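Local coordinates for ESX-1 secretion-associated protein EspB (Mycobacterium marinum, PDB 7P0Z) that is secreted through the mycobacterial ESX-1 system and probably forms channel-like oligomers, here of seven copies, at residues A[33-38]-A[152-157]; A[81-86]-A[176-181]; A[145-150]-A[216-221]; A[208-213]-A[269-274]; A[232-237]-A[245-250]. All blocks are in the same frame, centred on the assembly; numbering follows the deposited sequence.

Interaction 1. Residues A[33-38]-A[152-157]; sequences DVPQAP and VNFADG
Within the PE-PPE helical bundle of EspB, P35 of the loop joining helices 13-23 and 42-81 lies on the ring of F154, which projects from helix 149-166. The contact therefore crosses from the PE part of the chain to the PPE part, and P35 CA and F154 CA, 6.0 Å apart, mark where the loop comes nearest the helix. The main interaction is a CH-pi contact: P35 CG sits over one face of the phenyl ring, 3.9 Å from its centroid and 26° off the ring normal. It is displaced toward the rim, and CD of the same proline comes equally close to the CD1-CE1 side, with P35 CD 3.6 Å from F154 CD1. The pyrrolidine thus lies over one side of the ring rather than over its middle. F154 reaches the loop because CG is anti to the backbone N (chi1 -178°), which sends the ring out from the helix. A211 of helix 181-224 and A55 of helix 42-81 also touch it, and the W158 ring meets it at an inclination, so this aromatic is a buried junction of three helices and the loop. D33 contributes a more exposed border. Its carboxylate turns back to the helix, where D33 OD2 lies 3.5 Å from F154 CA and 3.7 Å from F154 CB. The backbone carbonyl of this aspartate faces the ring edge, in the plane of the phenyl group, with D33 O 3.7 Å from F154 CD1.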
# COMPACT_ATOMS: atom_id res chain seq x y z
N ASP A 33 -28.99 -20.24 18.63
CA ASP A 33 -28.42 -20.47 19.93
C ASP A 33 -27.57 -19.29 20.36
O ASP A 33 -26.98 -18.60 19.55
CB ASP A 33 -27.59 -21.74 19.93
CG ASP A 33 -26.36 -21.59 19.12
OD1 ASP A 33 -26.50 -21.45 17.89
OD2 ASP A 33 -25.27 -21.61 19.70
N VAL A 34 -27.51 -19.07 21.67
CA VAL A 34 -26.88 -17.89 22.23
C VAL A 34 -25.53 -18.30 22.80
O VAL A 34 -25.49 -19.15 23.69
CB VAL A 34 -27.76 -17.24 23.30
CG1 VAL A 34 -27.00 -16.16 23.97
CG2 VAL A 34 -28.98 -16.69 22.67
N PRO A 35 -24.43 -17.74 22.33
CA PRO A 35 -23.11 -18.18 22.79
C PRO A 35 -22.78 -17.57 24.15
O PRO A 35 -22.96 -16.38 24.37
CB PRO A 35 -22.18 -17.66 21.70
CG PRO A 35 -22.87 -16.44 21.20
CD PRO A 35 -24.34 -16.64 21.36
N GLN A 36 -22.27 -18.40 25.05
CA GLN A 36 -21.91 -17.93 26.38
C GLN A 36 -20.44 -17.55 26.44
O GLN A 36 -19.64 -17.92 25.60
CB GLN A 36 -22.20 -18.99 27.43
CG GLN A 36 -23.52 -19.63 27.28
CD GLN A 36 -24.63 -18.62 27.28
OE1 GLN A 36 -24.54 -17.59 27.93
NE2 GLN A 36 -25.69 -18.90 26.55
N ALA A 37 -20.11 -16.79 27.46
CA ALA A 37 -18.74 -16.38 27.67
C ALA A 37 -17.88 -17.59 27.98
O ALA A 37 -18.28 -18.43 28.79
CB ALA A 37 -18.65 -15.38 28.80
N PRO A 38 -16.73 -17.73 27.35
CA PRO A 38 -15.88 -18.90 27.61
C PRO A 38 -15.34 -18.95 29.02
O PRO A 38 -15.08 -20.05 29.53
CB PRO A 38 -14.76 -18.75 26.58
CG PRO A 38 -15.24 -17.75 25.62
CD PRO A 38 -16.15 -16.85 26.33
N VAL A 152 -18.18 -23.15 20.28
CA VAL A 152 -17.98 -24.09 19.19
C VAL A 152 -19.32 -24.51 18.60
O VAL A 152 -19.45 -24.65 17.39
CB VAL A 152 -17.15 -25.28 19.67
CG1 VAL A 152 -16.96 -26.26 18.56
CG2 VAL A 152 -15.81 -24.80 20.12
N ASN A 153 -20.34 -24.70 19.44
CA ASN A 153 -21.66 -25.00 18.90
C ASN A 153 -22.18 -23.85 18.05
O ASN A 153 -22.72 -24.07 16.97
CB ASN A 153 -22.63 -25.31 20.03
CG ASN A 153 -22.22 -26.50 20.85
OD1 ASN A 153 -21.52 -27.39 20.37
ND2 ASN A 153 -22.65 -26.52 22.09
N PHE A 154 -22.01 -22.62 18.54
CA PHE A 154 -22.37 -21.43 17.79
C PHE A 154 -21.67 -21.40 16.44
O PHE A 154 -22.31 -21.17 15.40
CB PHE A 154 -21.98 -20.22 18.63
CG PHE A 154 -22.33 -18.91 18.03
CD1 PHE A 154 -23.56 -18.35 18.24
CD2 PHE A 154 -21.41 -18.23 17.27
CE1 PHE A 154 -23.88 -17.13 17.71
CE2 PHE A 154 -21.72 -17.02 16.73
CZ PHE A 154 -22.96 -16.46 16.95
N ALA A 155 -20.37 -21.64 16.43
CA ALA A 155 -19.61 -21.59 15.19
C ALA A 155 -20.05 -22.67 14.22
O ALA A 155 -20.13 -22.43 13.02
CB ALA A 155 -18.12 -21.71 15.48
N ASP A 156 -20.32 -23.87 14.73
CA ASP A 156 -20.79 -24.93 13.85
C ASP A 156 -22.10 -24.55 13.20
O ASP A 156 -22.28 -24.73 12.00
CB ASP A 156 -20.95 -26.23 14.62
CG ASP A 156 -19.64 -26.84 14.98
OD1 ASP A 156 -18.62 -26.46 14.38
OD2 ASP A 156 -19.63 -27.72 15.87
N GLY A 157 -23.04 -24.04 13.99
CA GLY A 157 -24.30 -23.64 13.43
C GLY A 157 -24.15 -22.58 12.36
O GLY A 157 -24.76 -22.67 11.29

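Interaction 2. Residues A[81-86]-A[176-181]; sequences AAYGEV and ENWEGD
Y83 and W178 meet through the phenol oxygen of one and the indole nitrogen of the other, their planes turned nearly perpendicular at 84°. The rings meet obliquely, the centroid of Y83 and that of the five-membered ring of W178 being 5.9 Å apart. The phenol reaches the indole at its edge and close to its plane, where the N-H points out of the ring. W178 NE1 donates to Y83 OH over 2.9 Å with an N-H...O angle of 160°, and Y83 CZ follows at 3.8 Å from W178 NE1. The two backbones stay well apart, Y83 CA and W178 CA being 11.7 Å from each other, so the side chains alone bridge the gap. W178 presents its nitrogen with CG anti to the backbone N (chi1 -168°), while F175 packs edge-to-face with the indole and V11, E15 and I16 touch it. W178 and G180 form the W-x-G signature of this family, G180 being the N-cap of helix 181-224 with a positive phi. Y83 follows helix 42-81 and probably begins the Y-x-x-x-(D/E) element, which together with W-x-G is regarded as a composite type VII export signal. A single directional bond thus joins the two elements: the buried indole N-H finds its acceptor in the oxygen of a solvent-exposed tyrosine.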
# COMPACT_ATOMS: atom_id res chain seq x y z
N ALA A 81 -48.17 -12.38 -16.09
CA ALA A 81 -49.50 -11.96 -16.49
C ALA A 81 -49.47 -11.02 -17.68
O ALA A 81 -50.51 -10.78 -18.28
CB ALA A 81 -50.21 -11.29 -15.34
N ALA A 82 -48.31 -10.48 -18.03
CA ALA A 82 -48.24 -9.67 -19.23
C ALA A 82 -48.57 -10.43 -20.51
O ALA A 82 -48.76 -9.80 -21.55
CB ALA A 82 -46.85 -9.07 -19.39
N TYR A 83 -48.61 -11.75 -20.49
CA TYR A 83 -48.86 -12.50 -21.72
C TYR A 83 -50.31 -12.94 -21.86
O TYR A 83 -50.98 -12.54 -22.80
CB TYR A 83 -47.93 -13.70 -21.80
CG TYR A 83 -46.53 -13.22 -21.81
CD1 TYR A 83 -46.00 -12.65 -22.94
CD2 TYR A 83 -45.77 -13.24 -20.67
CE1 TYR A 83 -44.75 -12.17 -22.95
CE2 TYR A 83 -44.50 -12.76 -20.67
CZ TYR A 83 -43.99 -12.23 -21.81
OH TYR A 83 -42.72 -11.74 -21.82
N GLY A 84 -50.82 -13.72 -20.93
CA GLY A 84 -52.19 -14.14 -21.06
C GLY A 84 -52.83 -14.25 -19.70
O GLY A 84 -52.20 -14.00 -18.67
N GLU A 85 -54.11 -14.61 -19.71
CA GLU A 85 -54.83 -14.81 -18.46
C GLU A 85 -54.14 -15.91 -17.67
O GLU A 85 -53.58 -16.85 -18.23
CB GLU A 85 -56.27 -15.20 -18.76
CG GLU A 85 -56.40 -16.66 -19.15
CD GLU A 85 -56.05 -16.92 -20.59
OE1 GLU A 85 -55.50 -16.01 -21.26
OE2 GLU A 85 -56.29 -18.06 -21.05
N VAL A 86 -54.16 -15.78 -16.35
CA VAL A 86 -53.56 -16.81 -15.52
C VAL A 86 -54.65 -17.55 -14.76
O VAL A 86 -55.16 -17.05 -13.76
CB VAL A 86 -52.50 -16.22 -14.55
CG1 VAL A 86 -51.85 -17.30 -13.72
CG2 VAL A 86 -51.44 -15.45 -15.32
N GLU A 176 -34.43 -20.29 -18.99
CA GLU A 176 -34.23 -21.01 -20.24
C GLU A 176 -34.96 -20.34 -21.39
O GLU A 176 -34.34 -19.88 -22.34
CB GLU A 176 -34.72 -22.44 -20.10
CG GLU A 176 -34.02 -23.22 -19.08
CD GLU A 176 -34.71 -24.53 -18.82
OE1 GLU A 176 -35.95 -24.59 -18.96
OE2 GLU A 176 -34.02 -25.52 -18.49
N ASN A 177 -36.28 -20.27 -21.30
CA ASN A 177 -37.10 -19.93 -22.45
C ASN A 177 -37.69 -18.54 -22.40
O ASN A 177 -38.55 -18.23 -23.21
CB ASN A 177 -38.24 -20.94 -22.59
CG ASN A 177 -37.75 -22.33 -22.60
OD1 ASN A 177 -36.93 -22.70 -23.42
ND2 ASN A 177 -38.23 -23.12 -21.66
N TRP A 178 -37.27 -17.70 -21.49
CA TRP A 178 -37.85 -16.37 -21.41
C TRP A 178 -36.83 -15.35 -21.86
O TRP A 178 -35.66 -15.44 -21.51
CB TRP A 178 -38.33 -16.06 -20.00
CG TRP A 178 -39.16 -14.85 -19.97
CD1 TRP A 178 -39.89 -14.35 -20.98
CD2 TRP A 178 -39.29 -13.95 -18.88
NE1 TRP A 178 -40.49 -13.19 -20.59
CE2 TRP A 178 -40.14 -12.93 -19.30
CE3 TRP A 178 -38.78 -13.92 -17.59
CZ2 TRP A 178 -40.51 -11.88 -18.48
CZ3 TRP A 178 -39.14 -12.88 -16.78
CH2 TRP A 178 -39.99 -11.88 -17.22
N GLU A 179 -37.28 -14.38 -22.64
CA GLU A 179 -36.36 -13.44 -23.25
C GLU A 179 -37.08 -12.12 -23.44
O GLU A 179 -38.29 -12.03 -23.30
CB GLU A 179 -35.82 -14.00 -24.56
CG GLU A 179 -34.54 -13.37 -24.97
CD GLU A 179 -33.90 -14.07 -26.15
OE1 GLU A 179 -34.54 -14.97 -26.72
OE2 GLU A 179 -32.74 -13.75 -26.48
N GLY A 180 -36.32 -11.08 -23.70
CA GLY A 180 -36.86 -9.75 -23.86
C GLY A 180 -36.44 -8.85 -22.73
O GLY A 180 -35.60 -9.18 -21.90
N ASP A 181 -37.07 -7.67 -22.69
CA ASP A 181 -36.64 -6.65 -21.75
C ASP A 181 -37.00 -7.01 -20.32
O ASP A 181 -36.19 -6.85 -19.41
CB ASP A 181 -37.25 -5.32 -22.11
CG ASP A 181 -36.61 -4.72 -23.30
OD1 ASP A 181 -35.55 -5.22 -23.68
OD2 ASP A 181 -37.15 -3.75 -23.84

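Interaction 3. Residues A[145-150]-A[216-221]; sequences GDQGTS and QLQLWA
Q147 and Q218 join their side-chain amides across the gap between the turn before helix 149-166 and the C-terminal part of helix 181-224. This is the close part of the contact. Q218 NE2 donates to Q147 OE1 over 3.0 Å at 161°, the oxygen lying near the Q218 amide plane. The amide planes are 73° apart, and the donor stands above the Q147 carbonyl plane. Q218 is buried, and its other end is held too: Q218 OE1 is hydrogen-bonded to Y265 of helix 244-268. L142 O takes weak bonds from both NE2 atoms. On the turn itself, D146 forms an Asx turn by accepting from G148 N (3.0 Å to D146 OD1), while D146 OD2 accepts from S150 N at 3.3 Å and S150 OG at 3.0 Å. G148, at the N-cap, has backbone angles that call for glycine. The looser side begins at L219, which stays clear of close contact with 145-150 and instead packs on E259 of a neighbouring subunit; G145 and T149 are exposed to solvent. Both polar ends of the buried Q218 amide are thus satisfied, its oxygen by a phenol and its nitrogen chiefly by a second glutamine, without any formal charge.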
# COMPACT_ATOMS: atom_id res chain seq x y z
N GLY A 145 -16.68 -20.68 33.63
CA GLY A 145 -17.34 -20.74 32.35
C GLY A 145 -17.30 -22.14 31.77
O GLY A 145 -16.90 -23.10 32.42
N ASP A 146 -17.72 -22.24 30.52
CA ASP A 146 -17.76 -23.53 29.87
C ASP A 146 -16.55 -23.77 29.00
O ASP A 146 -16.49 -24.79 28.32
CB ASP A 146 -19.02 -23.68 29.04
CG ASP A 146 -19.11 -22.71 27.89
OD1 ASP A 146 -18.19 -21.89 27.68
OD2 ASP A 146 -20.13 -22.74 27.19
N GLN A 147 -15.59 -22.86 29.02
CA GLN A 147 -14.31 -23.00 28.36
C GLN A 147 -14.45 -23.04 26.85
O GLN A 147 -13.52 -23.43 26.15
CB GLN A 147 -13.58 -24.24 28.86
CG GLN A 147 -13.33 -24.16 30.32
CD GLN A 147 -12.45 -23.01 30.67
OE1 GLN A 147 -11.38 -22.86 30.11
NE2 GLN A 147 -12.93 -22.16 31.56
N GLY A 148 -15.61 -22.65 26.34
CA GLY A 148 -15.78 -22.45 24.92
C GLY A 148 -16.62 -23.45 24.18
O GLY A 148 -16.64 -23.39 22.95
N THR A 149 -17.31 -24.36 24.86
CA THR A 149 -18.08 -25.33 24.10
C THR A 149 -19.26 -24.68 23.41
O THR A 149 -19.60 -25.04 22.27
CB THR A 149 -18.54 -26.47 24.99
OG1 THR A 149 -19.35 -25.96 26.04
CG2 THR A 149 -17.36 -27.14 25.56
N SER A 150 -19.91 -23.72 24.06
CA SER A 150 -21.03 -23.07 23.41
C SER A 150 -20.55 -22.19 22.27
O SER A 150 -21.28 -22.01 21.29
CB SER A 150 -21.84 -22.26 24.41
OG SER A 150 -21.13 -21.13 24.81
N GLN A 216 -10.36 -20.74 20.53
CA GLN A 216 -8.92 -20.97 20.53
C GLN A 216 -8.21 -20.03 21.49
O GLN A 216 -7.20 -20.41 22.09
CB GLN A 216 -8.35 -20.84 19.14
CG GLN A 216 -8.89 -21.88 18.25
CD GLN A 216 -8.80 -23.24 18.89
OE1 GLN A 216 -9.81 -23.82 19.28
NE2 GLN A 216 -7.60 -23.76 19.00
N LEU A 217 -8.70 -18.81 21.63
CA LEU A 217 -8.12 -17.89 22.58
C LEU A 217 -8.27 -18.41 24.00
O LEU A 217 -7.35 -18.29 24.81
CB LEU A 217 -8.78 -16.52 22.46
CG LEU A 217 -8.14 -15.45 23.33
CD1 LEU A 217 -6.70 -15.18 22.91
CD2 LEU A 217 -8.95 -14.18 23.35
N GLN A 218 -9.43 -18.97 24.31
CA GLN A 218 -9.61 -19.54 25.63
C GLN A 218 -8.62 -20.66 25.90
O GLN A 218 -8.02 -20.72 26.97
CB GLN A 218 -11.04 -20.03 25.79
CG GLN A 218 -11.34 -20.57 27.17
CD GLN A 218 -11.26 -19.50 28.24
OE1 GLN A 218 -11.39 -18.32 27.97
NE2 GLN A 218 -11.05 -19.92 29.47
N LEU A 219 -8.42 -21.54 24.93
CA LEU A 219 -7.44 -22.60 25.13
C LEU A 219 -6.04 -22.04 25.30
O LEU A 219 -5.28 -22.49 26.17
CB LEU A 219 -7.48 -23.58 23.97
CG LEU A 219 -8.78 -24.35 23.89
CD1 LEU A 219 -8.66 -25.43 22.86
CD2 LEU A 219 -9.15 -24.91 25.23
N TRP A 220 -5.66 -21.09 24.47
CA TRP A 220 -4.32 -20.53 24.52
C TRP A 220 -4.06 -19.88 25.87
O TRP A 220 -2.98 -20.04 26.46
CB TRP A 220 -4.16 -19.52 23.40
CG TRP A 220 -2.95 -18.76 23.48
CD1 TRP A 220 -1.77 -19.06 22.90
CD2 TRP A 220 -2.76 -17.53 24.16
NE1 TRP A 220 -0.85 -18.10 23.18
CE2 TRP A 220 -1.44 -17.15 23.96
CE3 TRP A 220 -3.59 -16.72 24.93
CZ2 TRP A 220 -0.92 -15.99 24.50
CZ3 TRP A 220 -3.08 -15.59 25.46
CH2 TRP A 220 -1.75 -15.23 25.26
N ALA A 221 -5.04 -19.15 26.37
CA ALA A 221 -4.88 -18.51 27.66
C ALA A 221 -4.84 -19.53 28.77
O ALA A 221 -4.16 -19.33 29.78
CB ALA A 221 -6.03 -17.53 27.89

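Interaction 4. Residues A[208-213]-A[269-274]; sequences AKQANF and ADLEPV
Q210 stretches from helix 181-224 to the chain that follows helix 244-268 and ends its reach on the backbone of E272. From CB, which points at the 269-274 segment, the side chain sets out with CG anti to the carbonyl carbon (chi1 -74°) and continues extended through CD, packing also on L51 of helix 42-81. Q210 CD comes to 4.0 Å from E272 O, placing the amide beside that carbonyl. Q210 OE1 is on the V274 side, but V274 CG2 is 4.4 Å from it, a loose approach. The nitrogen branch does the binding. Q210 NE2 donates to E272 O over 3.2 Å and the bond is almost straight, at 171°. It arrives in the carbonyl plane on a lone pair, at a C=O...N angle of 123°, and E272 O in turn lies nearly in the Q210 amide plane, so both groups meet in favourable orientation. The same nitrogen lies alongside aliphatic carbon, with Q210 NE2 3.9 Å from E272 CB and 4.1 Å from L271 CB. One side-chain donor thus ties a non-helical chain to a helix. L271 fills in next to the bond, touching A47 and Q50 of helix 42-81 as well as M214 of helix 181-224. V274 N bonds S54 OG on helix 42-81, so the 269-274 segment lies along both helices, while P273 packs on Q166 of a neighbouring subunit.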
# COMPACT_ATOMS: atom_id res chain seq x y z
N ALA A 208 -18.85 -17.22 12.35
CA ALA A 208 -18.35 -18.49 12.87
C ALA A 208 -16.85 -18.42 13.10
O ALA A 208 -16.33 -19.00 14.05
CB ALA A 208 -18.69 -19.63 11.91
N LYS A 209 -16.15 -17.72 12.23
CA LYS A 209 -14.72 -17.57 12.37
C LYS A 209 -14.37 -16.87 13.67
O LYS A 209 -13.44 -17.28 14.38
CB LYS A 209 -14.17 -16.82 11.17
CG LYS A 209 -12.71 -16.68 11.19
CD LYS A 209 -12.21 -15.87 10.05
CE LYS A 209 -10.73 -15.64 10.20
NZ LYS A 209 -10.17 -14.76 9.15
N GLN A 210 -15.10 -15.81 14.01
CA GLN A 210 -14.86 -15.13 15.27
C GLN A 210 -15.15 -16.03 16.46
O GLN A 210 -14.42 -16.01 17.46
CB GLN A 210 -15.70 -13.87 15.36
CG GLN A 210 -15.23 -12.75 14.51
CD GLN A 210 -16.07 -11.54 14.73
OE1 GLN A 210 -17.24 -11.65 15.07
NE2 GLN A 210 -15.49 -10.37 14.58
N ALA A 211 -16.22 -16.81 16.39
CA ALA A 211 -16.50 -17.71 17.51
C ALA A 211 -15.39 -18.73 17.69
O ALA A 211 -14.96 -19.02 18.82
CB ALA A 211 -17.84 -18.40 17.30
N ASN A 212 -14.90 -19.30 16.59
CA ASN A 212 -13.79 -20.23 16.68
C ASN A 212 -12.56 -19.56 17.25
O ASN A 212 -11.81 -20.16 18.02
CB ASN A 212 -13.48 -20.82 15.31
CG ASN A 212 -14.37 -21.96 14.98
OD1 ASN A 212 -14.71 -22.75 15.84
ND2 ASN A 212 -14.74 -22.07 13.72
N PHE A 213 -12.34 -18.32 16.87
CA PHE A 213 -11.22 -17.56 17.39
C PHE A 213 -11.32 -17.42 18.90
O PHE A 213 -10.32 -17.52 19.61
CB PHE A 213 -11.19 -16.20 16.73
CG PHE A 213 -10.09 -15.35 17.17
CD1 PHE A 213 -8.87 -15.42 16.55
CD2 PHE A 213 -10.25 -14.48 18.22
CE1 PHE A 213 -7.85 -14.63 16.95
CE2 PHE A 213 -9.23 -13.70 18.63
CZ PHE A 213 -8.03 -13.77 17.99
N ALA A 269 -9.62 -10.37 22.47
CA ALA A 269 -11.03 -10.65 22.64
C ALA A 269 -11.90 -9.46 22.32
O ALA A 269 -13.06 -9.43 22.72
CB ALA A 269 -11.31 -11.12 24.06
N ASP A 270 -11.38 -8.48 21.62
CA ASP A 270 -12.16 -7.32 21.22
C ASP A 270 -12.63 -7.55 19.79
O ASP A 270 -11.88 -7.35 18.84
CB ASP A 270 -11.32 -6.06 21.34
CG ASP A 270 -12.14 -4.84 21.56
OD1 ASP A 270 -13.10 -4.91 22.35
OD2 ASP A 270 -11.84 -3.81 20.93
N LEU A 271 -13.87 -7.98 19.65
CA LEU A 271 -14.38 -8.44 18.37
C LEU A 271 -15.01 -7.32 17.57
O LEU A 271 -15.68 -6.45 18.12
CB LEU A 271 -15.39 -9.56 18.57
CG LEU A 271 -14.72 -10.79 19.14
CD1 LEU A 271 -15.74 -11.88 19.38
CD2 LEU A 271 -13.64 -11.24 18.20
N GLU A 272 -14.78 -7.35 16.28
CA GLU A 272 -15.43 -6.42 15.39
C GLU A 272 -16.93 -6.69 15.34
O GLU A 272 -17.35 -7.84 15.30
CB GLU A 272 -14.85 -6.53 14.00
CG GLU A 272 -13.48 -6.02 13.90
CD GLU A 272 -13.44 -4.54 13.77
OE1 GLU A 272 -13.60 -4.03 12.64
OE2 GLU A 272 -13.27 -3.87 14.80
N PRO A 273 -17.75 -5.66 15.34
CA PRO A 273 -19.17 -5.86 15.03
C PRO A 273 -19.35 -6.20 13.56
O PRO A 273 -18.52 -5.92 12.71
CB PRO A 273 -19.79 -4.51 15.36
CG PRO A 273 -18.69 -3.56 15.22
CD PRO A 273 -17.45 -4.25 15.61
N VAL A 274 -20.48 -6.83 13.28
CA VAL A 274 -20.82 -7.26 11.93
C VAL A 274 -22.05 -6.48 11.51
O VAL A 274 -23.12 -6.69 12.07
CB VAL A 274 -21.10 -8.76 11.87
CG1 VAL A 274 -21.46 -9.19 10.48
CG2 VAL A 274 -19.91 -9.53 12.35

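Interaction 5. Residues A[232-237]-A[245-250]; sequences VELERL and EQAIKL
The short helical segments 232-237 and 245-250 run roughly antiparallel, at 145° between their directions and 9.7 Å between axes, and come closest where L234 CA and A247 CA are 6.6 Å apart. The interface is apolar. L234 carries most of it, inserting its branched end against L250: L234 CD1 is 3.5 Å from L250 CD2 and 3.6 Å from L250 CB, while the other methyl, L234 CD2, rests on the backbone at 3.7 Å from L250 C. Both leucines have CG anti to the backbone N (chi1 -175° for L234), which directs each toward the facing helix, where the two side chains meet at a slant. Helices 228-237 and 244-268 form a helical hairpin, and this contact, near its closed end, lies far from the middle of the elongated subunit; a short connection closes the hairpin. Near that connection, where a small residue faces a leucine, L237 CD2 touches A247 CB at 4.1 Å. A247 also offers its backbone to the first leucine, with L234 CD1 4.0 Å from A247 O. Beyond the pair, F132, Y251 and Y254 also pack on L234, and Y243 touches L237. On the outer surface of helix 228-237, one turn apart, R236 NH2 makes a salt bridge to E233 OE2 at 3.0 Å.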
# COMPACT_ATOMS: atom_id res chain seq x y z
N VAL A 232 -2.41 -21.95 44.52
CA VAL A 232 -2.59 -22.45 45.87
C VAL A 232 -1.32 -23.12 46.36
O VAL A 232 -0.88 -22.93 47.50
CB VAL A 232 -3.80 -23.38 45.94
CG1 VAL A 232 -3.92 -23.96 47.30
CG2 VAL A 232 -5.02 -22.57 45.66
N GLU A 233 -0.68 -23.90 45.50
CA GLU A 233 0.61 -24.47 45.84
C GLU A 233 1.62 -23.39 46.19
O GLU A 233 2.30 -23.48 47.22
CB GLU A 233 1.14 -25.30 44.69
CG GLU A 233 0.60 -26.69 44.70
CD GLU A 233 1.13 -27.46 45.87
OE1 GLU A 233 2.27 -27.18 46.29
OE2 GLU A 233 0.41 -28.35 46.38
N LEU A 234 1.77 -22.40 45.33
CA LEU A 234 2.82 -21.42 45.57
C LEU A 234 2.56 -20.67 46.86
O LEU A 234 3.48 -20.42 47.63
CB LEU A 234 2.92 -20.47 44.38
CG LEU A 234 4.07 -19.48 44.49
CD1 LEU A 234 5.38 -20.21 44.53
CD2 LEU A 234 4.06 -18.50 43.35
N GLU A 235 1.30 -20.33 47.12
CA GLU A 235 0.96 -19.66 48.36
C GLU A 235 1.33 -20.50 49.57
O GLU A 235 2.04 -20.05 50.47
CB GLU A 235 -0.53 -19.36 48.37
CG GLU A 235 -1.00 -18.68 49.60
CD GLU A 235 -2.47 -18.42 49.56
OE1 GLU A 235 -3.11 -18.78 48.55
OE2 GLU A 235 -3.01 -17.86 50.54
N ARG A 236 0.85 -21.74 49.61
CA ARG A 236 1.14 -22.57 50.77
C ARG A 236 2.63 -22.78 50.94
O ARG A 236 3.20 -22.44 51.98
CB ARG A 236 0.42 -23.90 50.64
CG ARG A 236 0.47 -24.70 51.90
CD ARG A 236 1.41 -25.84 51.71
NE ARG A 236 0.92 -26.79 50.74
CZ ARG A 236 1.68 -27.66 50.11
NH1 ARG A 236 2.99 -27.66 50.31
NH2 ARG A 236 1.15 -28.51 49.26
N LEU A 237 3.31 -23.26 49.91
CA LEU A 237 4.76 -23.36 49.96
C LEU A 237 5.42 -22.03 50.29
O LEU A 237 6.61 -22.01 50.61
CB LEU A 237 5.26 -23.93 48.65
CG LEU A 237 6.75 -24.21 48.45
CD1 LEU A 237 6.94 -25.46 47.63
CD2 LEU A 237 7.42 -23.05 47.75
N GLU A 245 13.49 -17.57 49.34
CA GLU A 245 14.42 -17.36 48.24
C GLU A 245 13.84 -17.85 46.91
O GLU A 245 14.21 -17.34 45.85
CB GLU A 245 15.74 -18.10 48.49
CG GLU A 245 16.39 -17.87 49.85
CD GLU A 245 17.61 -18.76 50.08
OE1 GLU A 245 17.68 -19.87 49.51
OE2 GLU A 245 18.52 -18.34 50.82
N GLN A 246 12.96 -18.83 46.96
CA GLN A 246 12.42 -19.42 45.75
C GLN A 246 10.99 -18.97 45.49
O GLN A 246 10.68 -18.50 44.39
CB GLN A 246 12.47 -20.94 45.88
CG GLN A 246 12.67 -21.67 44.60
CD GLN A 246 12.80 -23.14 44.84
OE1 GLN A 246 12.68 -23.61 45.96
NE2 GLN A 246 13.09 -23.89 43.78
N ALA A 247 10.15 -19.06 46.51
CA ALA A 247 8.75 -18.72 46.36
C ALA A 247 8.56 -17.27 45.93
O ALA A 247 7.67 -16.98 45.14
CB ALA A 247 8.00 -18.99 47.66
N ILE A 248 9.33 -16.35 46.48
CA ILE A 248 9.14 -14.96 46.12
C ILE A 248 9.48 -14.75 44.65
O ILE A 248 8.77 -14.04 43.92
CB ILE A 248 9.97 -14.07 47.05
CG1 ILE A 248 9.65 -14.43 48.51
CG2 ILE A 248 9.73 -12.60 46.79
CD1 ILE A 248 10.62 -13.89 49.49
N LYS A 249 10.56 -15.38 44.20
CA LYS A 249 10.91 -15.39 42.79
C LYS A 249 9.76 -15.93 41.94
O LYS A 249 9.36 -15.32 40.95
CB LYS A 249 12.17 -16.24 42.61
CG LYS A 249 12.65 -16.42 41.20
CD LYS A 249 13.92 -17.24 41.21
CE LYS A 249 14.41 -17.57 39.83
NZ LYS A 249 13.56 -18.61 39.25
N LEU A 250 9.22 -17.08 42.34
CA LEU A 250 8.14 -17.69 41.58
C LEU A 250 6.90 -16.82 41.57
O LEU A 250 6.19 -16.76 40.56
CB LEU A 250 7.82 -19.07 42.15
CG LEU A 250 7.03 -19.97 41.20
CD1 LEU A 250 7.59 -19.89 39.81
CD2 LEU A 250 7.02 -21.40 41.67

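In the fold
The contacts are spread along one long helical subunit. Interactions 1, 3 and 4 cluster near its middle, with centres 11 to 13 Å apart, and touch one another: interactions 1 and 3 share helix 149-166, and interactions 3 and 4 share helix 181-224. Interaction 2 lies at one end and interaction 5 at the other, about 84 Å apart between centres. Interactions 1 and 2 bring the PE part onto the PPE part, and along the chain they cross; interaction 5 is nested inside the loop closed by interaction 4. The middle cluster thus knits both parts together, whereas the two ends hold the probable export signal and a helical hairpin.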